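Local coordinates for protein SalCYP truncation (Salinispora tropica, PDB 7ABB) that belongs to the cytochrome P450 family, has a largely helical fold and holds a heme c group in the model, at residues 196-201 with 209-214; 251-256 with 372-377; 140-145 with 349-354. One frame throughout, in Å; residues are numbered along the deposited sequence.

Interaction 1 (196-201 with 209-214); sequences RRRTEP and ATFDWE
One face of the Arg198 guanidinium is met by Phe211 CD1 and CE1. Phe211 CE1 stands 3.0 Å above the guanidinium plane, displaced toward its rim. On the Phe211 ring, Arg198 CG lies over one face, also near the rim. Arg198 NH1 and Arg197 C reach the ring obliquely. The guanidinium and ring planes are 58° apart, so the two groups are far from a parallel stack. The tightest approach is Arg198 NH1 to Phe211 CD1, at 3.1 Å. The Arg198 side chain first leaves the helix with CG anti to the backbone N (chi1 -166°). It then bends at chi3 (-84°), and this turn swings the guanidinium obliquely across the CD1-CE1 side of the ring.

Ring atoms CE2 and CZ rest on the last turn of helix 182-199. Phe211 CE2 lies 3.6 Å from Arg197 C, and Phe211 CZ is 3.7 Å from Arg198 CB. Arg197 offers its CB, 3.9 Å from Phe211 CE2. Its guanidinium leads elsewhere, to a salt bridge with Asp205 and a hydrogen bond to Gly148 O. Phe211 sits in a type I beta turn from Thr210 to Trp213, at the C-terminal end of helix 206-210. Its side chain links this end to the last turn of helix 182-199, the preceding helix.

The contact is made by van der Waals packing of a ring on backbone, aliphatic carbons and a guanidinium. The charge of Arg198 is answered outside it, by a salt bridge from NH1 to Asp222. That bridge probably also steadies the guanidinium beside Phe211, although the like-charged Arg225 lies close to NH1.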
loop_
_atom_site.group_PDB
_atom_site.type_symbol
_atom_site.label_atom_id
_atom_site.label_comp_id
_atom_site.label_asym_id
_atom_site.label_seq_id
_atom_site.Cartn_x
_atom_site.Cartn_y
_atom_site.Cartn_z
ATOM N N ARG A 196 -7.928 -24.522 -10.941
ATOM C CA ARG A 196 -9.373 -24.328 -11.049
ATOM C C ARG A 196 -9.738 -23.635 -12.354
ATOM O O ARG A 196 -10.636 -24.080 -13.080
ATOM C CB ARG A 196 -9.891 -23.517 -9.857
ATOM C CG ARG A 196 -11.394 -23.171 -9.934
ATOM C CD ARG A 196 -11.792 -22.034 -8.998
ATOM N NE ARG A 196 -11.845 -22.431 -7.598
ATOM C CZ ARG A 196 -12.834 -23.115 -7.033
ATOM N NH1 ARG A 196 -13.874 -23.531 -7.750
ATOM N NH2 ARG A 196 -12.769 -23.397 -5.739
ATOM N N ARG A 197 -9.054 -22.530 -12.666
ATOM C CA ARG A 197 -9.423 -21.747 -13.835
ATOM C C ARG A 197 -9.003 -22.437 -15.125
ATOM O O ARG A 197 -9.670 -22.274 -16.148
ATOM C CB ARG A 197 -8.818 -20.351 -13.738
ATOM C CG ARG A 197 -9.362 -19.551 -12.564
ATOM C CD ARG A 197 -10.875 -19.422 -12.597
ATOM N NE ARG A 197 -11.355 -18.406 -11.660
ATOM C CZ ARG A 197 -12.485 -18.469 -10.950
ATOM N NH1 ARG A 197 -13.300 -19.515 -11.031
ATOM N NH2 ARG A 197 -12.796 -17.466 -10.142
ATOM N N ARG A 198 -7.915 -23.203 -15.095
ATOM C CA ARG A 198 -7.526 -23.952 -16.283
ATOM C C ARG A 198 -8.573 -25.009 -16.616
ATOM O O ARG A 198 -8.930 -25.193 -17.782
ATOM C CB ARG A 198 -6.144 -24.568 -16.070
ATOM C CG ARG A 198 -5.503 -25.075 -17.353
ATOM C CD ARG A 198 -4.062 -25.527 -17.140
ATOM N NE ARG A 198 -3.094 -24.428 -17.200
ATOM C CZ ARG A 198 -2.770 -23.779 -18.316
ATOM N NH1 ARG A 198 -1.866 -22.809 -18.285
ATOM N NH2 ARG A 198 -3.355 -24.096 -19.470
ATOM N N THR A 199 -9.123 -25.667 -15.593
ATOM C CA THR A 199 -10.193 -26.636 -15.808
ATOM C C THR A 199 -11.492 -25.958 -16.226
ATOM O O THR A 199 -12.201 -26.453 -17.109
ATOM C CB THR A 199 -10.419 -27.441 -14.534
ATOM O OG1 THR A 199 -9.221 -28.159 -14.216
ATOM C CG2 THR A 199 -11.571 -28.429 -14.728
ATOM N N GLU A 200 -11.838 -24.841 -15.587
ATOM C CA GLU A 200 -13.072 -24.111 -15.870
ATOM C C GLU A 200 -12.742 -22.630 -15.998
ATOM O O GLU A 200 -12.912 -21.859 -15.045
ATOM C CB GLU A 200 -14.113 -24.338 -14.775
ATOM C CG GLU A 200 -14.839 -25.676 -14.867
ATOM C CD GLU A 200 -15.896 -25.821 -13.798
ATOM O OE1 GLU A 200 -15.530 -26.080 -12.631
ATOM O OE2 GLU A 200 -17.088 -25.649 -14.122
ATOM N N PRO A 201 -12.267 -22.197 -17.161
ATOM C CA PRO A 201 -11.969 -20.772 -17.343
ATOM C C PRO A 201 -13.239 -19.942 -17.364
ATOM O O PRO A 201 -14.301 -20.399 -17.803
ATOM C CB PRO A 201 -11.251 -20.727 -18.696
ATOM C CG PRO A 201 -11.690 -21.948 -19.394
ATOM C CD PRO A 201 -11.883 -22.990 -18.339
ATOM N N ALA A 209 -7.807 -15.069 -18.028
ATOM C CA ALA A 209 -7.290 -14.273 -19.130
ATOM C C ALA A 209 -5.830 -14.599 -19.387
ATOM O O ALA A 209 -5.392 -14.641 -20.542
ATOM C CB ALA A 209 -7.459 -12.780 -18.831
ATOM N N THR A 210 -5.061 -14.840 -18.322
ATOM C CA THR A 210 -3.623 -15.012 -18.528
ATOM C C THR A 210 -3.279 -16.276 -19.298
ATOM O O THR A 210 -2.141 -16.386 -19.772
ATOM C CB THR A 210 -2.852 -15.024 -17.204
ATOM O OG1 THR A 210 -3.084 -16.251 -16.513
ATOM C CG2 THR A 210 -3.243 -13.845 -16.315
ATOM N N PHE A 211 -4.218 -17.228 -19.463
ATOM C CA PHE A 211 -3.937 -18.409 -20.261
ATOM C C PHE A 211 -3.760 -18.059 -21.733
ATOM O O PHE A 211 -3.184 -18.850 -22.486
ATOM C CB PHE A 211 -5.056 -19.434 -20.056
ATOM C CG PHE A 211 -5.095 -20.000 -18.666
ATOM C CD1 PHE A 211 -3.945 -20.478 -18.067
ATOM C CD2 PHE A 211 -6.277 -20.032 -17.949
ATOM C CE1 PHE A 211 -3.970 -20.987 -16.797
ATOM C CE2 PHE A 211 -6.308 -20.545 -16.668
ATOM C CZ PHE A 211 -5.152 -21.013 -16.086
ATOM N N ASP A 212 -4.220 -16.883 -22.148
ATOM C CA ASP A 212 -4.052 -16.428 -23.519
ATOM C C ASP A 212 -2.905 -15.443 -23.678
ATOM O O ASP A 212 -2.659 -14.988 -24.801
ATOM C CB ASP A 212 -5.341 -15.777 -24.021
ATOM C CG ASP A 212 -6.481 -16.762 -24.115
ATOM O OD1 ASP A 212 -6.211 -17.924 -24.480
ATOM O OD2 ASP A 212 -7.631 -16.379 -23.816
ATOM N N TRP A 213 -2.190 -15.125 -22.600
ATOM C CA TRP A 213 -1.181 -14.073 -22.643
ATOM C C TRP A 213 0.146 -14.597 -23.163
ATOM O O TRP A 213 0.583 -15.702 -22.824
ATOM C CB TRP A 213 -0.937 -13.459 -21.266
ATOM C CG TRP A 213 -2.050 -12.602 -20.749
ATOM C CD1 TRP A 213 -3.269 -12.399 -21.338
ATOM C CD2 TRP A 213 -2.058 -11.841 -19.539
ATOM N NE1 TRP A 213 -4.032 -11.563 -20.573
ATOM C CE2 TRP A 213 -3.329 -11.216 -19.446
ATOM C CE3 TRP A 213 -1.127 -11.638 -18.514
ATOM C CZ2 TRP A 213 -3.674 -10.378 -18.388
ATOM C CZ3 TRP A 213 -1.478 -10.812 -17.451
ATOM C CH2 TRP A 213 -2.744 -10.195 -17.393
ATOM N N GLU A 214 0.795 -13.763 -23.960
ATOM C CA GLU A 214 2.190 -13.933 -24.334
ATOM C C GLU A 214 2.962 -12.727 -23.825
ATOM O O GLU A 214 2.430 -11.613 -23.746
ATOM C CB GLU A 214 2.377 -14.074 -25.839
ATOM C CG GLU A 214 2.100 -15.491 -26.339
ATOM C CD GLU A 214 2.395 -15.671 -27.814
ATOM O OE1 GLU A 214 2.157 -16.780 -28.331
ATOM O OE2 GLU A 214 2.872 -14.709 -28.451
#

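Interaction 2 (251-256 with 372-377)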
loop_
_atom_site.group_PDB
_atom_site.type_symbol
_atom_site.label_atom_id
_atom_site.label_comp_id
_atom_site.label_asym_id
_atom_site.label_seq_id
_atom_site.Cartn_x
_atom_site.Cartn_y
_atom_site.Cartn_z
ATOM N N LEU A 251 -8.607 11.030 12.681
ATOM C CA LEU A 251 -9.924 11.641 12.841
ATOM C C LEU A 251 -10.474 11.400 14.243
ATOM O O LEU A 251 -11.115 12.282 14.829
ATOM C CB LEU A 251 -10.879 11.103 11.780
ATOM C CG LEU A 251 -10.506 11.403 10.319
ATOM C CD1 LEU A 251 -11.471 10.695 9.362
ATOM C CD2 LEU A 251 -10.509 12.881 10.013
ATOM N N ALA A 252 -10.234 10.212 14.801
ATOM C CA ALA A 252 -10.729 9.898 16.141
ATOM C C ALA A 252 -10.065 10.721 17.231
ATOM O O ALA A 252 -10.602 10.797 18.333
ATOM C CB ALA A 252 -10.533 8.404 16.398
ATOM N N HIS A 253 -8.939 11.352 16.944
ATOM C CA HIS A 253 -8.150 12.131 17.888
ATOM C C HIS A 253 -8.281 13.625 17.647
ATOM O O HIS A 253 -7.884 14.415 18.514
ATOM C CB HIS A 253 -6.668 11.698 17.736
ATOM C CG HIS A 253 -5.710 12.361 18.668
ATOM N ND1 HIS A 253 -5.923 12.457 20.028
ATOM C CD2 HIS A 253 -4.506 12.925 18.431
ATOM C CE1 HIS A 253 -4.900 13.079 20.587
ATOM N NE2 HIS A 253 -4.026 13.375 19.640
ATOM N N HIS A 254 -8.814 14.030 16.496
ATOM C CA HIS A 254 -8.828 15.416 16.028
ATOM C C HIS A 254 -10.253 15.788 15.652
ATOM O O HIS A 254 -10.664 15.638 14.490
ATOM C CB HIS A 254 -7.897 15.612 14.837
ATOM C CG HIS A 254 -6.451 15.593 15.198
ATOM N ND1 HIS A 254 -5.657 14.468 15.100
ATOM C CD2 HIS A 254 -5.646 16.583 15.655
ATOM C CE1 HIS A 254 -4.427 14.770 15.488
ATOM N NE2 HIS A 254 -4.396 16.045 15.826
ATOM N N PRO A 255 -11.049 16.254 16.614
ATOM C CA PRO A 255 -12.472 16.502 16.319
ATOM C C PRO A 255 -12.688 17.499 15.194
ATOM O O PRO A 255 -13.654 17.382 14.435
ATOM C CB PRO A 255 -13.012 17.033 17.656
ATOM C CG PRO A 255 -12.093 16.496 18.685
ATOM C CD PRO A 255 -10.737 16.389 18.046
ATOM N N GLY A 256 -11.818 18.506 15.077
ATOM C CA GLY A 256 -11.954 19.461 13.986
ATOM C C GLY A 256 -11.898 18.811 12.611
ATOM O O GLY A 256 -12.697 19.134 11.726
ATOM N N THR A 372 -7.118 11.892 24.569
ATOM C CA THR A 372 -6.181 12.997 24.763
ATOM C C THR A 372 -4.741 12.541 24.956
ATOM O O THR A 372 -3.904 13.333 25.416
ATOM C CB THR A 372 -6.619 13.847 25.949
ATOM O OG1 THR A 372 -6.587 13.060 27.147
ATOM C CG2 THR A 372 -8.013 14.388 25.705
ATOM N N VAL A 373 -4.434 11.308 24.646
ATOM C CA VAL A 373 -3.055 10.854 24.558
ATOM C C VAL A 373 -2.707 10.792 23.089
ATOM O O VAL A 373 -3.541 10.493 22.213
ATOM C CB VAL A 373 -2.782 9.492 25.228
ATOM C CG1 VAL A 373 -2.903 9.598 26.725
ATOM C CG2 VAL A 373 -3.703 8.423 24.660
ATOM N N GLU A 374 -1.454 11.094 22.804
ATOM C CA GLU A 374 -1.014 11.058 21.435
ATOM C C GLU A 374 -0.850 9.602 21.000
ATOM O O GLU A 374 -0.103 8.854 21.645
ATOM C CB GLU A 374 0.302 11.820 21.290
ATOM C CG GLU A 374 0.703 12.025 19.819
ATOM C CD GLU A 374 -0.290 12.890 19.039
ATOM O OE1 GLU A 374 -0.918 13.786 19.649
ATOM O OE2 GLU A 374 -0.436 12.677 17.815
ATOM N N PRO A 375 -1.516 9.150 19.948
ATOM C CA PRO A 375 -1.426 7.742 19.577
ATOM C C PRO A 375 -0.215 7.491 18.700
ATOM O O PRO A 375 0.337 8.438 18.125
ATOM C CB PRO A 375 -2.725 7.498 18.810
ATOM C CG PRO A 375 -3.030 8.799 18.186
ATOM C CD PRO A 375 -2.525 9.857 19.146
ATOM N N PRO A 376 0.226 6.243 18.591
ATOM C CA PRO A 376 1.396 5.934 17.764
ATOM C C PRO A 376 1.024 5.748 16.306
ATOM O O PRO A 376 -0.108 5.436 15.948
ATOM C CB PRO A 376 1.900 4.623 18.367
ATOM C CG PRO A 376 0.641 3.928 18.795
ATOM C CD PRO A 376 -0.305 5.036 19.257
ATOM N N PHE A 377 2.026 5.923 15.442
ATOM C CA PHE A 377 1.843 5.535 14.053
ATOM C C PHE A 377 1.637 4.020 13.996
ATOM O O PHE A 377 2.376 3.269 14.645
ATOM C CB PHE A 377 3.070 5.957 13.218
ATOM C CG PHE A 377 2.955 5.598 11.753
ATOM C CD1 PHE A 377 2.158 6.340 10.908
ATOM C CD2 PHE A 377 3.607 4.487 11.249
ATOM C CE1 PHE A 377 2.018 5.998 9.563
ATOM C CE2 PHE A 377 3.487 4.146 9.884
ATOM C CZ PHE A 377 2.686 4.898 9.059
#
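His253 binds the Glu374 carboxylate from above its plane, not in it. The donor His253 NE2 sits 3.1 Å from Glu374 OE1 and 54° out of the carboxylate plane. The N-H...O angle is 148°, a moderately bent bond. On the histidine side OE1 lies at the ring edge, tilted only modestly from its plane. Ring and carboxylate stand steeply against each other. The Glu374 chain is bent at chi2 (64°), which curls the carboxylate back toward the histidine.

Pro375 CD lies over one face of the same ring, toward its rim. It is 3.9 Å from the centroid of the His253 ring, close to the ring normal, in a CH-pi contact. Its nearest ring atom is His253 CD2, at 3.7 Å from Pro375 CD. The backbone also closes in, with Val373 O 3.3 Å from His253 CE1 at an oblique approach. His253 ND1 makes a weak hydrogen bond to Pro371 O. Polar partners at both nitrogens, together with the proline over one face, probably limit the rotation of the ring. Acceptors at both nitrogens, one only weakly bonded, would favour a protonated ring, although the charge is not seen. Glu374 also touches a crystal neighbour, so the lattice may influence its pose.

Nearby, Pro376 O takes a hydrogen bond from Gln249, which adds a second polar link to helix 238-253. The arrangement is a His-carboxylate hydrogen bond on the surface. It ties the loop between helix 345-362 and strand 385-387 to the C-terminal end of helix 238-253, in the largely helical P450 fold.

Interaction 3 (140-145 with 349-354); sequences LENLML and RAQILT
Gln351 and Asn142 carry this contact through their side chains, amide groups foremost. Asn142 ND2 donates to Gln351 OE1 at 2.9 Å, with a fairly straight N-H...O angle of 159°. The acceptor lies in the amide plane of Asn142. Seen from Gln351, the donor is tilted out of the carbonyl plane and well off the C=O direction. The two amide planes are almost perpendicular. Asn142 CG lies anti to its carbonyl carbon (chi1 -63°), and the Gln351 chain runs extended beyond CG, which carries OE1 across to ND2. The side chains slide past each other in opposite directions, and aliphatic carbons pack close beside the bond. Gln351 OE1 comes within 3.2 Å of Asn142 CB, and Asn142 ND2 lies 3.5 Å from Gln351 CG.

Both residues are buried, and other partners take up more of their polar atoms. Asn142 OD1 accepts from Asn114, and Gln351 NE2 makes a weak bond to Tyr347 O. The Gln351 side chain is about 4 Å from heme c, which Leu143 touches.

The pair joins helices 130-147 and 345-362, which correspond to the E and L helices of the P450 core bundle. Helix 108-120 packs against both segments, helix 154-165 covers Leu140, and helix 268-278 meets Ile352 and Leu353.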
loop_
_atom_site.group_PDB
_atom_site.type_symbol
_atom_site.label_atom_id
_atom_site.label_comp_id
_atom_site.label_asym_id
_atom_site.label_seq_id
_atom_site.Cartn_x
_atom_site.Cartn_y
_atom_site.Cartn_z
ATOM N N LEU A 140 -9.467 -7.444 2.175
ATOM C CA LEU A 140 -9.206 -8.726 1.530
ATOM C C LEU A 140 -10.394 -9.174 0.690
ATOM O O LEU A 140 -10.208 -9.696 -0.412
ATOM C CB LEU A 140 -8.847 -9.770 2.575
ATOM C CG LEU A 140 -8.591 -11.183 2.050
ATOM C CD1 LEU A 140 -7.493 -11.218 0.997
ATOM C CD2 LEU A 140 -8.266 -12.094 3.233
ATOM N N GLU A 141 -11.620 -8.997 1.188
ATOM C CA GLU A 141 -12.794 -9.313 0.371
ATOM C C GLU A 141 -12.746 -8.538 -0.947
ATOM O O GLU A 141 -12.966 -9.106 -2.029
ATOM C CB GLU A 141 -14.085 -8.993 1.133
ATOM C CG GLU A 141 -15.350 -9.183 0.291
ATOM C CD GLU A 141 -16.650 -9.022 1.056
ATOM O OE1 GLU A 141 -16.668 -9.224 2.301
ATOM O OE2 GLU A 141 -17.643 -8.659 0.398
ATOM N N ASN A 142 -12.462 -7.239 -0.870
ATOM C CA ASN A 142 -12.387 -6.416 -2.068
ATOM C C ASN A 142 -11.288 -6.910 -3.006
ATOM O O ASN A 142 -11.465 -6.917 -4.227
ATOM C CB ASN A 142 -12.107 -4.951 -1.694
ATOM C CG ASN A 142 -13.201 -4.337 -0.871
ATOM O OD1 ASN A 142 -14.380 -4.658 -1.018
ATOM N ND2 ASN A 142 -12.805 -3.413 0.009
ATOM N N LEU A 143 -10.124 -7.280 -2.457
ATOM C CA LEU A 143 -9.026 -7.793 -3.285
ATOM C C LEU A 143 -9.456 -9.060 -4.016
ATOM O O LEU A 143 -9.233 -9.208 -5.226
ATOM C CB LEU A 143 -7.805 -8.098 -2.423
ATOM C CG LEU A 143 -6.555 -8.609 -3.152
ATOM C CD1 LEU A 143 -6.040 -7.592 -4.127
ATOM C CD2 LEU A 143 -5.475 -8.998 -2.164
ATOM N N MET A 144 -10.080 -9.988 -3.280
ATOM C CA MET A 144 -10.546 -11.238 -3.863
ATOM C C MET A 144 -11.525 -10.976 -4.992
ATOM O O MET A 144 -11.482 -11.655 -6.027
ATOM C CB MET A 144 -11.177 -12.094 -2.772
ATOM C CG MET A 144 -10.162 -12.608 -1.765
ATOM S SD MET A 144 -10.931 -13.348 -0.319
ATOM C CE MET A 144 -11.401 -14.911 -1.027
ATOM N N LEU A 145 -12.399 -9.983 -4.828
ATOM C CA LEU A 145 -13.352 -9.662 -5.881
ATOM C C LEU A 145 -12.624 -9.200 -7.130
ATOM O O LEU A 145 -12.949 -9.634 -8.250
ATOM C CB LEU A 145 -14.333 -8.587 -5.407
ATOM C CG LEU A 145 -15.454 -8.224 -6.400
ATOM C CD1 LEU A 145 -16.273 -9.427 -6.752
ATOM C CD2 LEU A 145 -16.346 -7.107 -5.866
ATOM N N ARG A 349 -7.589 3.698 -3.428
ATOM C CA ARG A 349 -8.323 4.942 -3.214
ATOM C C ARG A 349 -9.823 4.685 -3.042
ATOM O O ARG A 349 -10.470 5.257 -2.152
ATOM C CB ARG A 349 -8.084 5.889 -4.380
ATOM C CG ARG A 349 -6.734 6.573 -4.365
ATOM C CD ARG A 349 -6.528 7.358 -5.630
ATOM N NE ARG A 349 -5.425 8.286 -5.436
ATOM C CZ ARG A 349 -4.293 8.285 -6.121
ATOM N NH1 ARG A 349 -4.067 7.434 -7.119
ATOM N NH2 ARG A 349 -3.351 9.188 -5.811
ATOM N N ALA A 350 -10.399 3.877 -3.931
ATOM C CA ALA A 350 -11.836 3.596 -3.844
ATOM C C ALA A 350 -12.169 2.908 -2.531
ATOM O O ALA A 350 -13.183 3.222 -1.893
ATOM C CB ALA A 350 -12.289 2.745 -5.035
ATOM N N GLN A 351 -11.329 1.971 -2.099
ATOM C CA GLN A 351 -11.618 1.266 -0.849
ATOM C C GLN A 351 -11.548 2.196 0.358
ATOM O O GLN A 351 -12.382 2.079 1.278
ATOM C CB GLN A 351 -10.645 0.116 -0.653
ATOM C CG GLN A 351 -10.829 -1.020 -1.623
ATOM C CD GLN A 351 -9.837 -2.098 -1.379
ATOM O OE1 GLN A 351 -9.983 -2.860 -0.439
ATOM N NE2 GLN A 351 -8.798 -2.168 -2.221
ATOM N N ILE A 352 -10.546 3.073 0.403
ATOM C CA ILE A 352 -10.378 3.969 1.545
ATOM C C ILE A 352 -11.529 4.957 1.609
ATOM O O ILE A 352 -12.181 5.117 2.649
ATOM C CB ILE A 352 -9.017 4.683 1.458
ATOM C CG1 ILE A 352 -7.898 3.687 1.630
ATOM C CG2 ILE A 352 -8.893 5.753 2.542
ATOM C CD1 ILE A 352 -6.528 4.230 1.161
ATOM N N LEU A 353 -11.796 5.645 0.506
ATOM C CA LEU A 353 -12.860 6.637 0.492
ATOM C C LEU A 353 -14.202 6.003 0.828
ATOM O O LEU A 353 -14.970 6.529 1.637
ATOM C CB LEU A 353 -12.920 7.337 -0.855
ATOM C CG LEU A 353 -14.030 8.365 -0.998
ATOM C CD1 LEU A 353 -13.942 9.433 0.089
ATOM C CD2 LEU A 353 -13.987 8.995 -2.372
ATOM N N THR A 354 -14.513 4.879 0.191
ATOM C CA THR A 354 -15.809 4.238 0.404
ATOM C C THR A 354 -15.960 3.804 1.855
ATOM O O THR A 354 -17.036 3.989 2.460
ATOM C CB THR A 354 -15.957 3.051 -0.543
ATOM O OG1 THR A 354 -15.879 3.508 -1.897
ATOM C CG2 THR A 354 -17.282 2.394 -0.357
#

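Interaction 3 is buried, its centre about 12 Å from the centre of the chain. Interactions 1 and 2 are surface contacts on opposite sides of that centre, with their own centres about 48 Å apart. No two of the three touch, and no helix or strand is used twice. Interaction 1 joins neighbours in sequence, whereas interactions 2 and 3 bring together distant parts of the chain. The chemistry follows the place. In the buried site two neutral amides pair between helices near the heme. At the surface, ionisable side chains take over: a histidine and a carboxylate at a loop in interaction 2, and an arginine guanidinium lying obliquely against an aromatic ring in interaction 1.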